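Methylcobalamin\: coenzyme M methyltransferase (Methanosarcina mazei, PDB 4AY8) transfers a methyl group from a methylated corrinoid to coenzyme M in methanogenesis, using a zinc ion at its active site. Local coordinates at residues E309-L314 / V340-E345; A204-I209 / N240-L245. All coordinates share one frame; numbering follows the deposited sequence.

Overall arrangement
Both contacts belong to the TIM-barrel fold of the uroporphyrinogen decarboxylase family, but to different layers of it. Contact 2 pairs neighbouring parallel strands, 206-210 and 242-246, in the wall of the barrel, where the side chain of A208 is about 8 Å from bound coenzyme M and that of L245 about 10 Å from the zinc ion. Contact 1 packs helix 303-315 on the C-terminal helix 333-346 in the outer layer, against strand 320-323. The two centres lie 24 Å apart, the nearest atoms about 15 Å, without touching. Along the chain contact 2 is complete before contact 1 begins; V244 and L314 each approach D319, a magnesium-binding residue, to about 9 Å between side chains.

Contact 1. Residues E309-L314 / V340-E345; sequences EAKEAL and VAARDE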
ATOM      1  N   GLU A 309     -21.791   0.756  -0.453  1.00  7.74           N
ATOM      2  CA  GLU A 309     -20.746  -0.095  -1.016  1.00  7.78           C
ATOM      3  C   GLU A 309     -19.833  -0.662   0.078  1.00  7.07           C
ATOM      4  O   GLU A 309     -19.401  -1.805  -0.001  1.00  6.90           O
ATOM      5  CB  GLU A 309     -19.970   0.655  -2.094  1.00  7.89           C
ATOM      6  CG  GLU A 309     -20.867   0.977  -3.293  1.00  9.91           C
ATOM      7  CD  GLU A 309     -20.123   1.545  -4.478  1.00  9.76           C
ATOM      8  OE1 GLU A 309     -18.889   1.722  -4.401  1.00  9.58           O
ATOM      9  OE2 GLU A 309     -20.801   1.832  -5.484  1.00 11.48           O
ATOM     10  N   ALA A 310     -19.570   0.137   1.105  1.00  6.75           N
ATOM     11  CA  ALA A 310     -18.840  -0.327   2.285  1.00  6.52           C
ATOM     12  C   ALA A 310     -19.583  -1.462   3.013  1.00  6.83           C
ATOM     13  O   ALA A 310     -18.967  -2.443   3.446  1.00  5.53           O
ATOM     14  CB  ALA A 310     -18.619   0.817   3.221  1.00  6.05           C
ATOM     15  N   LYS A 311     -20.903  -1.326   3.137  1.00  6.76           N
ATOM     16  CA  LYS A 311     -21.708  -2.333   3.836  1.00  7.55           C
ATOM     17  C   LYS A 311     -21.752  -3.658   3.069  1.00  7.26           C
ATOM     18  O   LYS A 311     -21.725  -4.720   3.664  1.00  6.67           O
ATOM     19  CB  LYS A 311     -23.110  -1.788   4.158  1.00  7.45           C
ATOM     20  CG  LYS A 311     -23.039  -0.625   5.151  1.00  9.27           C
ATOM     21  CD  LYS A 311     -24.395  -0.151   5.675  1.00 11.15           C
ATOM     22  CE  LYS A 311     -24.228   1.104   6.520  1.00 11.05           C
ATOM     23  NZ  LYS A 311     -25.508   1.630   7.086  1.00 11.55           N
ATOM     24  N   GLU A 312     -21.757  -3.582   1.747  1.00  7.63           N
ATOM     25  CA  GLU A 312     -21.651  -4.763   0.920  1.00  8.51           C
ATOM     26  C   GLU A 312     -20.320  -5.486   1.165  1.00  8.02           C
ATOM     27  O   GLU A 312     -20.267  -6.720   1.234  1.00  7.38           O
ATOM     28  CB  GLU A 312     -21.789  -4.382  -0.554  1.00  9.34           C
ATOM     29  CG  GLU A 312     -21.475  -5.510  -1.510  1.00 13.09           C
ATOM     30  CD  GLU A 312     -21.611  -5.099  -2.963  1.00 19.60           C
ATOM     31  OE1 GLU A 312     -21.108  -4.005  -3.347  1.00 22.77           O
ATOM     32  OE2 GLU A 312     -22.216  -5.882  -3.727  1.00 23.11           O
ATOM     33  N   ALA A 313     -19.246  -4.716   1.304  1.00  7.36           N
ATOM     34  CA  ALA A 313     -17.948  -5.301   1.582  1.00  7.25           C
ATOM     35  C   ALA A 313     -17.987  -6.036   2.929  1.00  7.27           C
ATOM     36  O   ALA A 313     -17.543  -7.175   3.034  1.00  6.72           O
ATOM     37  CB  ALA A 313     -16.854  -4.221   1.566  1.00  6.81           C
ATOM     38  N   LEU A 314     -18.533  -5.379   3.952  1.00  7.13           N
ATOM     39  CA  LEU A 314     -18.633  -5.967   5.279  1.00  7.74           C
ATOM     40  C   LEU A 314     -19.497  -7.223   5.270  1.00  8.53           C
ATOM     41  O   LEU A 314     -19.114  -8.234   5.821  1.00  8.33           O
ATOM     42  CB  LEU A 314     -19.202  -4.962   6.279  1.00  7.47           C
ATOM     43  CG  LEU A 314     -18.301  -3.759   6.544  1.00  6.10           C
ATOM     44  CD1 LEU A 314     -19.085  -2.655   7.177  1.00  4.19           C
ATOM     45  CD2 LEU A 314     -17.100  -4.167   7.411  1.00  4.47           C
ATOM     46  N   VAL A 340     -15.903   5.271   7.565  1.00  7.49           N
ATOM     47  CA  VAL A 340     -15.915   4.967   8.990  1.00  7.36           C
ATOM     48  C   VAL A 340     -17.346   4.835   9.522  1.00  7.63           C
ATOM     49  O   VAL A 340     -17.658   3.881  10.237  1.00  8.06           O
ATOM     50  CB  VAL A 340     -15.129   6.036   9.779  1.00  7.75           C
ATOM     51  CG1 VAL A 340     -15.196   5.771  11.305  1.00  7.68           C
ATOM     52  CG2 VAL A 340     -13.689   6.094   9.281  1.00  5.55           C
ATOM     53  N   ALA A 341     -18.232   5.751   9.136  1.00  7.40           N
ATOM     54  CA  ALA A 341     -19.613   5.695   9.611  1.00  7.21           C
ATOM     55  C   ALA A 341     -20.299   4.391   9.167  1.00  6.90           C
ATOM     56  O   ALA A 341     -21.085   3.822   9.903  1.00  6.46           O
ATOM     57  CB  ALA A 341     -20.412   6.938   9.149  1.00  6.93           C
ATOM     58  N   ALA A 342     -19.970   3.908   7.975  1.00  6.88           N
ATOM     59  CA  ALA A 342     -20.561   2.680   7.464  1.00  7.01           C
ATOM     60  C   ALA A 342     -20.256   1.485   8.375  1.00  7.26           C
ATOM     61  O   ALA A 342     -21.128   0.659   8.652  1.00  6.55           O
ATOM     62  CB  ALA A 342     -20.085   2.414   6.040  1.00  7.17           C
ATOM     63  N   ARG A 343     -19.007   1.390   8.816  1.00  7.56           N
ATOM     64  CA  ARG A 343     -18.589   0.315   9.696  1.00  8.24           C
ATOM     65  C   ARG A 343     -19.358   0.439  11.011  1.00  8.94           C
ATOM     66  O   ARG A 343     -19.948  -0.522  11.481  1.00  8.79           O
ATOM     67  CB  ARG A 343     -17.076   0.374   9.924  1.00  8.15           C
ATOM     68  CG  ARG A 343     -16.458  -0.864  10.549  1.00  7.95           C
ATOM     69  CD  ARG A 343     -16.703  -0.958  12.042  1.00  7.70           C
ATOM     70  NE  ARG A 343     -16.398   0.291  12.714  1.00  6.28           N
ATOM     71  CZ  ARG A 343     -15.188   0.650  13.123  1.00  6.23           C
ATOM     72  NH1 ARG A 343     -14.136  -0.143  12.937  1.00  6.77           N
ATOM     73  NH2 ARG A 343     -15.031   1.812  13.722  1.00  6.81           N
ATOM     74  N   ASP A 344     -19.371   1.638  11.579  1.00  9.92           N
ATOM     75  CA  ASP A 344     -20.094   1.897  12.824  1.00 11.02           C
ATOM     76  C   ASP A 344     -21.586   1.570  12.712  1.00 11.90           C
ATOM     77  O   ASP A 344     -22.144   0.931  13.597  1.00 12.27           O
ATOM     78  CB  ASP A 344     -19.897   3.352  13.264  1.00 10.85           C
ATOM     79  CG  ASP A 344     -18.458   3.645  13.669  1.00 11.39           C
ATOM     80  OD1 ASP A 344     -17.715   2.680  13.962  1.00 10.61           O
ATOM     81  OD2 ASP A 344     -18.084   4.835  13.723  1.00 10.19           O
ATOM     82  N   GLU A 345     -22.236   2.005  11.636  1.00 12.85           N
ATOM     83  CA  GLU A 345     -23.657   1.701  11.456  1.00 13.65           C
ATOM     84  C   GLU A 345     -23.882   0.194  11.317  1.00 14.48           C
ATOM     85  O   GLU A 345     -24.886  -0.337  11.794  1.00 14.50           O
ATOM     86  CB  GLU A 345     -24.237   2.442  10.244  1.00 13.66           C
ATOM     87  CG  GLU A 345     -24.287   3.959  10.399  1.00 13.29           C
ATOM     88  CD  GLU A 345     -24.605   4.691   9.086  1.00 14.53           C
ATOM     89  OE1 GLU A 345     -24.939   4.015   8.080  1.00 13.40           O
ATOM     90  OE2 GLU A 345     -24.517   5.942   9.069  1.00 12.39           O
TER
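The methyl groups of A310 and A342 face each other where the two helix segments come nearest, CB to CB 3.6 Å. Both point toward the opposite helix, and the small residues let the two backbones approach until the CA atoms of A310 and A342 are 6.2 Å apart. The short helix segments cross at -51°, their axes 9.1 Å apart at the closest point.

On one flank of the alanines, K311 sends its side chain across to E345. CG lies beside the backbone N, anti to the carbonyl carbon (chi1 -65°), and the extended chain beyond it passes CE by the carbonyl oxygen of A342 at 3.8 Å. The lysine meets the glutamate side chain at about a right angle, and NZ forms a salt bridge with E345 OE1 at 2.6 Å, taking the anti lone pair, the one turned away from OE2. That second oxygen is bound in turn by K307, one helical turn before K311.

On the other flank L314 lays CD1 against the backbone of R343, 3.9 Å from its CA. R343 points its CB away from helix 303-315, and its side chain grips D344 side-on: D344 OD1 lies close to the guanidinium plane and accepts NE on its anti side and NH2 on its syn side, both from the same face of the carboxylate plane. NH2 also forms a salt bridge with E76, and NH1 donates to the carbonyl oxygen of V31, while A310, A313 and R343 all touch L321 of strand 320-323.

The helices thus join through a small apolar centre over the barrel strand, bordered by a carboxylate shared between two lysines, which would favour the ionised form of E345.

Contact 2. Residues A204-I209 / N240-L245; sequences ADVIAI and NSVTVL
Backbone hydrogen bonds join V206-I209 to V242-L245 as neighbouring parallel strands. I207 sits between V242 and V244: its N donates to V242 O at 3.2 Å, in the carbonyl plane, and its O accepts from V244 N at 2.9 Å. V244 O then receives I209 N, also at 2.9 Å and nearly along the C=O axis. Weaker CA-H...O contacts run beside these bonds, the shortest from T243 CA to I207 O at 3.2 Å.

Before the strands pair, the polar links pass through S241 and two waters. The serine holds OG anti to its backbone N (chi1 180°), beside the carbonyl carbon, where it donates to V242 O at 2.8 Å; that oxygen therefore accepts from both I207 N and S241 OG. One water donates to A204 O and S241 OG, and another accepts from V242 N while donating to D205 O. D205 OD2 is held instead by R141 and the backbone N of I150.

Apolar contacts cover both faces. On the face of V206, A208, V242 and V244, V206 CG1 meets V244 CG2 and A208 CB meets V244 CB, each at 4.0 Å; L20 and L23 of helix 15-24 pack there. On the face of I207, I209, T243 and L245, I209 CG1 meets L245 CD1 at 3.8 Å, under L232 of the crossover helix 221-238.

This beta-alpha-beta unit fixes strand 242-246 through backbone bonds within an apolar shell, with waters bridging its entry, and so carries the zinc ligand H246 into the site at the strand's end.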
ATOM      1  N   ALA A 204       7.116   0.909  12.216  1.00  4.14           N
ATOM      2  CA  ALA A 204       5.942   0.465  11.456  1.00  4.42           C
ATOM      3  C   ALA A 204       5.379  -0.863  11.978  1.00  4.52           C
ATOM      4  O   ALA A 204       6.131  -1.804  12.243  1.00  4.29           O
ATOM      5  CB  ALA A 204       6.262   0.358   9.979  1.00  4.12           C
ATOM      6  N   ASP A 205       4.055  -0.929  12.114  1.00  4.15           N
ATOM      7  CA  ASP A 205       3.381  -2.144  12.577  1.00  4.79           C
ATOM      8  C   ASP A 205       2.999  -3.063  11.419  1.00  4.42           C
ATOM      9  O   ASP A 205       2.868  -4.270  11.591  1.00  4.24           O
ATOM     10  CB  ASP A 205       2.122  -1.789  13.361  1.00  4.78           C
ATOM     11  CG  ASP A 205       2.421  -0.940  14.578  1.00  6.12           C
ATOM     12  OD1 ASP A 205       3.087  -1.461  15.505  1.00  6.71           O
ATOM     13  OD2 ASP A 205       1.993   0.235  14.594  1.00  3.90           O
ATOM     14  N   VAL A 206       2.784  -2.469  10.249  1.00  4.25           N
ATOM     15  CA  VAL A 206       2.416  -3.213   9.055  1.00  3.63           C
ATOM     16  C   VAL A 206       3.188  -2.604   7.885  1.00  3.80           C
ATOM     17  O   VAL A 206       3.333  -1.381   7.805  1.00  3.31           O
ATOM     18  CB  VAL A 206       0.886  -3.134   8.775  1.00  4.06           C
ATOM     19  CG1 VAL A 206       0.530  -3.771   7.430  1.00  2.00           C
ATOM     20  CG2 VAL A 206       0.071  -3.773   9.916  1.00  2.74           C
ATOM     21  N   ILE A 207       3.704  -3.454   7.002  1.00  3.27           N
ATOM     22  CA  ILE A 207       4.275  -2.978   5.758  1.00  3.81           C
ATOM     23  C   ILE A 207       3.312  -3.322   4.635  1.00  4.04           C
ATOM     24  O   ILE A 207       3.045  -4.493   4.383  1.00  4.58           O
ATOM     25  CB  ILE A 207       5.641  -3.603   5.458  1.00  3.52           C
ATOM     26  CG1 ILE A 207       6.574  -3.433   6.652  1.00  3.09           C
ATOM     27  CG2 ILE A 207       6.239  -2.981   4.169  1.00  3.48           C
ATOM     28  CD1 ILE A 207       6.931  -1.963   6.975  1.00  2.97           C
ATOM     29  N   ALA A 208       2.794  -2.298   3.974  1.00  3.93           N
ATOM     30  CA  ALA A 208       1.830  -2.477   2.893  1.00  4.28           C
ATOM     31  C   ALA A 208       2.445  -2.069   1.563  1.00  4.07           C
ATOM     32  O   ALA A 208       2.618  -0.886   1.284  1.00  4.50           O
ATOM     33  CB  ALA A 208       0.554  -1.663   3.158  1.00  3.09           C
ATOM     34  N   ILE A 209       2.784  -3.056   0.744  1.00  4.64           N
ATOM     35  CA  ILE A 209       3.393  -2.767  -0.543  1.00  4.63           C
ATOM     36  C   ILE A 209       2.309  -2.643  -1.605  1.00  4.78           C
ATOM     37  O   ILE A 209       1.281  -3.345  -1.570  1.00  5.12           O
ATOM     38  CB  ILE A 209       4.486  -3.807  -0.965  1.00  4.56           C
ATOM     39  CG1 ILE A 209       3.884  -5.156  -1.328  1.00  4.60           C
ATOM     40  CG2 ILE A 209       5.527  -4.001   0.127  1.00  4.60           C
ATOM     41  CD1 ILE A 209       4.911  -6.166  -1.807  1.00  3.60           C
ATOM     42  N   ASN A 240      10.179  -8.675   8.581  1.00  7.62           N
ATOM     43  CA  ASN A 240       9.875  -9.024   9.963  1.00  7.76           C
ATOM     44  C   ASN A 240       8.685  -8.266  10.522  1.00  7.49           C
ATOM     45  O   ASN A 240       8.772  -7.584  11.537  1.00  7.11           O
ATOM     46  CB  ASN A 240      11.097  -8.735  10.815  1.00  8.31           C
ATOM     47  CG  ASN A 240      12.247  -9.620  10.470  1.00  9.43           C
ATOM     48  OD1 ASN A 240      12.292 -10.770  10.891  1.00 13.43           O
ATOM     49  ND2 ASN A 240      13.191  -9.100   9.698  1.00 10.21           N
ATOM     50  N   SER A 241       7.566  -8.415   9.835  1.00  7.64           N
ATOM     51  CA  SER A 241       6.360  -7.705  10.146  1.00  7.29           C
ATOM     52  C   SER A 241       5.180  -8.439   9.511  1.00  7.05           C
ATOM     53  O   SER A 241       5.341  -9.208   8.563  1.00  6.59           O
ATOM     54  CB  SER A 241       6.469  -6.296   9.567  1.00  7.72           C
ATOM     55  OG  SER A 241       5.321  -5.514   9.823  1.00  7.23           O
ATOM     56  N   VAL A 242       3.994  -8.188  10.045  1.00  6.71           N
ATOM     57  CA  VAL A 242       2.763  -8.404   9.301  1.00  6.26           C
ATOM     58  C   VAL A 242       2.830  -7.536   8.042  1.00  5.77           C
ATOM     59  O   VAL A 242       3.249  -6.380   8.100  1.00  5.67           O
ATOM     60  CB  VAL A 242       1.558  -8.038  10.178  1.00  6.33           C
ATOM     61  CG1 VAL A 242       0.282  -7.907   9.358  1.00  6.11           C
ATOM     62  CG2 VAL A 242       1.413  -9.068  11.307  1.00  6.48           C
ATOM     63  N   THR A 243       2.456  -8.104   6.900  1.00  5.36           N
ATOM     64  CA  THR A 243       2.513  -7.376   5.637  1.00  4.93           C
ATOM     65  C   THR A 243       1.183  -7.439   4.879  1.00  4.82           C
ATOM     66  O   THR A 243       0.362  -8.345   5.087  1.00  4.82           O
ATOM     67  CB  THR A 243       3.630  -7.916   4.699  1.00  5.14           C
ATOM     68  OG1 THR A 243       3.372  -9.288   4.407  1.00  4.07           O
ATOM     69  CG2 THR A 243       5.034  -7.741   5.306  1.00  3.57           C
ATOM     70  N   VAL A 244       0.989  -6.464   4.000  1.00  4.57           N
ATOM     71  CA  VAL A 244      -0.142  -6.436   3.084  1.00  3.97           C
ATOM     72  C   VAL A 244       0.346  -6.226   1.645  1.00  4.23           C
ATOM     73  O   VAL A 244       1.251  -5.422   1.386  1.00  3.75           O
ATOM     74  CB  VAL A 244      -1.139  -5.315   3.445  1.00  4.64           C
ATOM     75  CG1 VAL A 244      -2.165  -5.130   2.323  1.00  3.73           C
ATOM     76  CG2 VAL A 244      -1.834  -5.600   4.800  1.00  3.12           C
ATOM     77  N   LEU A 245      -0.269  -6.963   0.725  1.00  4.23           N
ATOM     78  CA  LEU A 245       0.019  -6.870  -0.703  1.00  4.15           C
ATOM     79  C   LEU A 245      -1.154  -6.243  -1.430  1.00  4.41           C
ATOM     80  O   LEU A 245      -2.232  -6.840  -1.517  1.00  4.33           O
ATOM     81  CB  LEU A 245       0.288  -8.254  -1.282  1.00  3.89           C
ATOM     82  CG  LEU A 245       0.402  -8.322  -2.798  1.00  4.24           C
ATOM     83  CD1 LEU A 245       1.565  -7.444  -3.300  1.00  2.19           C
ATOM     84  CD2 LEU A 245       0.523  -9.779  -3.265  1.00  4.05           C
TER
HETATM   85  O   HOH W   1       5.984  -4.570  12.322  1.00 16.75           O
HETATM   86  O   HOH W   2       3.875  -6.862  12.282  1.00 21.20           O